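Local coordinates for protein XRE family transcriptional regulator (Pseudomonas putida, PDB 6F8H) that is the antitoxin GraA, a HigA-like helix-turn-helix protein expected to neutralise the toxin GraT and bind operator DNA, at residues 40-45 against 59-64. Sequence-based numbering, arbitrary orientation.
Sequences LGVATP and ADMALR
The turn of the helix-turn-helix unit, between helices 33-40 and 44-51, is held against helix 59-69 where Arg64 hydrogen-bonds the carbonyl of Leu40. The extended arginine chain carries NE across, and the turn at chi4 (-84°) sets the guanidinium so that NH1 meets Leu40 O at 2.9 Å, in the carbonyl plane, with a moderately bent N-H...O angle of 148°. Asp60, one turn earlier, steadies the same group: NE gives its hydrogen to Asp60 OD1 at 2.6 Å, on the syn side of the carboxylate, in a salt bridge. NH1 also bonds Ser99 of the second subunit, so one arginine links turn, helix and dimer partner. Gly41, without CB, lets the turn pass close to NH1 and suits the positive phi (70°) of a Schellman C-prime residue. Beside the polar grip, branched Val42 slides past the arginine, CG1 lying 3.6 Å from Arg64 CD and 3.8 Å from Met61 CE. Met61, unbranched and bent at chi2 and chi3, crosses Leu40 at about a right angle, SD 4.0 Å from CD1, while Leu40 CD2 rests on Arg64 O. A Schellman-ended helix whose turn packs on the helix after the helix-turn-helix fits the all-helical HTH domain of XRE-family regulators.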
ATOM      1  N   LEU A  40     -18.292   2.917  10.255  1.00 28.99           N
ATOM      2  CA  LEU A  40     -16.854   2.624  10.262  1.00 28.82           C
ATOM      3  C   LEU A  40     -16.188   2.803  11.621  1.00 29.48           C
ATOM      4  O   LEU A  40     -15.092   2.283  11.854  1.00 29.27           O
ATOM      5  CB  LEU A  40     -16.125   3.510   9.251  1.00 26.67           C
ATOM      6  CG  LEU A  40     -16.386   3.238   7.764  1.00 25.03           C
ATOM      7  CD1 LEU A  40     -15.637   4.246   6.866  1.00 26.03           C
ATOM      8  CD2 LEU A  40     -15.989   1.810   7.429  1.00 26.31           C
ATOM      9  N   GLY A  41     -16.838   3.548  12.512  1.00 30.59           N
ATOM     10  CA  GLY A  41     -16.231   3.917  13.783  1.00 29.36           C
ATOM     11  C   GLY A  41     -15.086   4.914  13.616  1.00 31.27           C
ATOM     12  O   GLY A  41     -14.140   4.895  14.388  1.00 28.59           O
ATOM     13  N   VAL A  42     -15.158   5.760  12.590  1.00 30.73           N
ATOM     14  CA  VAL A  42     -14.152   6.803  12.357  1.00 29.99           C
ATOM     15  C   VAL A  42     -14.812   8.176  12.281  1.00 28.86           C
ATOM     16  O   VAL A  42     -16.034   8.295  12.280  1.00 28.73           O
ATOM     17  CB  VAL A  42     -13.331   6.585  11.036  1.00 28.81           C
ATOM     18  CG1 VAL A  42     -12.734   5.189  10.987  1.00 32.60           C
ATOM     19  CG2 VAL A  42     -14.199   6.852   9.789  1.00 26.13           C
ATOM     20  N   ALA A  43     -13.981   9.208  12.208  1.00 30.99           N
ATOM     21  CA  ALA A  43     -14.453  10.585  12.130  1.00 30.94           C
ATOM     22  C   ALA A  43     -14.914  10.891  10.715  1.00 28.78           C
ATOM     23  O   ALA A  43     -14.320  10.413   9.763  1.00 27.02           O
ATOM     24  CB  ALA A  43     -13.342  11.556  12.555  1.00 31.06           C
ATOM     25  N   THR A  44     -15.964  11.691  10.580  1.00 29.18           N
ATOM     26  CA  THR A  44     -16.474  12.033   9.260  1.00 31.12           C
ATOM     27  C   THR A  44     -15.424  12.650   8.317  1.00 32.09           C
ATOM     28  O   THR A  44     -15.411  12.294   7.139  1.00 32.81           O
ATOM     29  CB  THR A  44     -17.695  12.973   9.363  1.00 31.30           C
ATOM     30  OG1 THR A  44     -18.622  12.428  10.300  1.00 34.45           O
ATOM     31  CG2 THR A  44     -18.401  13.110   8.011  1.00 28.98           C
ATOM     32  N   PRO A  45     -14.552  13.565   8.811  1.00 32.80           N
ATOM     33  CA  PRO A  45     -13.549  14.151   7.909  1.00 32.24           C
ATOM     34  C   PRO A  45     -12.652  13.133   7.213  1.00 31.80           C
ATOM     35  O   PRO A  45     -12.284  13.356   6.060  1.00 33.06           O
ATOM     36  CB  PRO A  45     -12.716  15.038   8.848  1.00 32.63           C
ATOM     37  CG  PRO A  45     -13.710  15.515   9.829  1.00 34.86           C
ATOM     38  CD  PRO A  45     -14.570  14.281  10.102  1.00 33.49           C
ATOM     39  N   ALA A  59      -4.245   0.602   6.450  1.00 28.43           N
ATOM     40  CA  ALA A  59      -4.555  -0.784   6.790  1.00 32.35           C
ATOM     41  C   ALA A  59      -5.736  -0.845   7.773  1.00 28.63           C
ATOM     42  O   ALA A  59      -6.643  -1.670   7.620  1.00 28.97           O
ATOM     43  CB  ALA A  59      -3.331  -1.482   7.363  1.00 30.21           C
ATOM     44  N   ASP A  60      -5.737   0.049   8.756  1.00 27.19           N
ATOM     45  CA  ASP A  60      -6.860   0.157   9.696  1.00 28.74           C
ATOM     46  C   ASP A  60      -8.174   0.444   8.965  1.00 27.41           C
ATOM     47  O   ASP A  60      -9.200  -0.196   9.216  1.00 26.04           O
ATOM     48  CB  ASP A  60      -6.574   1.260  10.737  1.00 28.34           C
ATOM     49  CG  ASP A  60      -7.620   1.303  11.854  1.00 31.83           C
ATOM     50  OD1 ASP A  60      -8.638   2.013  11.714  1.00 30.44           O
ATOM     51  OD2 ASP A  60      -7.420   0.628  12.885  1.00 37.91           O
ATOM     52  N   MET A  61      -8.134   1.399   8.041  1.00 24.91           N
ATOM     53  CA  MET A  61      -9.337   1.784   7.310  1.00 26.17           C
ATOM     54  C   MET A  61      -9.859   0.655   6.431  1.00 23.22           C
ATOM     55  O   MET A  61     -11.055   0.427   6.326  1.00 22.85           O
ATOM     56  CB  MET A  61      -9.061   3.019   6.461  1.00 23.26           C
ATOM     57  CG  MET A  61     -10.254   3.492   5.680  1.00 26.90           C
ATOM     58  SD  MET A  61     -11.619   3.959   6.760  1.00 37.13           S
ATOM     59  CE  MET A  61     -10.825   5.225   7.723  1.00 35.94           C
ATOM     60  N   ALA A  62      -8.938  -0.064   5.821  1.00 21.79           N
ATOM     61  CA  ALA A  62      -9.297  -1.152   4.928  1.00 25.07           C
ATOM     62  C   ALA A  62      -9.993  -2.299   5.685  1.00 25.84           C
ATOM     63  O   ALA A  62     -10.924  -2.904   5.173  1.00 26.89           O
ATOM     64  CB  ALA A  62      -8.077  -1.657   4.223  1.00 26.02           C
ATOM     65  N   LEU A  63      -9.523  -2.588   6.894  1.00 27.34           N
ATOM     66  CA  LEU A  63     -10.171  -3.563   7.770  1.00 27.14           C
ATOM     67  C   LEU A  63     -11.575  -3.111   8.161  1.00 26.42           C
ATOM     68  O   LEU A  63     -12.533  -3.898   8.105  1.00 23.84           O
ATOM     69  CB  LEU A  63      -9.325  -3.796   9.030  1.00 29.10           C
ATOM     70  CG  LEU A  63      -7.989  -4.520   8.825  1.00 30.94           C
ATOM     71  CD1 LEU A  63      -7.250  -4.704  10.121  1.00 34.52           C
ATOM     72  CD2 LEU A  63      -8.249  -5.866   8.172  1.00 38.48           C
ATOM     73  N   ARG A  64     -11.689  -1.840   8.555  1.00 24.41           N
ATOM     74  CA  ARG A  64     -12.980  -1.243   8.894  1.00 23.04           C
ATOM     75  C   ARG A  64     -13.941  -1.311   7.711  1.00 25.09           C
ATOM     76  O   ARG A  64     -15.100  -1.701   7.867  1.00 23.40           O
ATOM     77  CB  ARG A  64     -12.792   0.217   9.366  1.00 23.91           C
ATOM     78  CG  ARG A  64     -12.000   0.297  10.687  1.00 22.20           C
ATOM     79  CD  ARG A  64     -11.751   1.709  11.211  1.00 28.27           C
ATOM     80  NE  ARG A  64     -11.092   1.654  12.521  1.00 30.82           N
ATOM     81  CZ  ARG A  64     -11.738   1.508  13.678  1.00 31.40           C
ATOM     82  NH1 ARG A  64     -13.060   1.445  13.701  1.00 29.69           N
ATOM     83  NH2 ARG A  64     -11.065   1.443  14.814  1.00 37.16           N
TER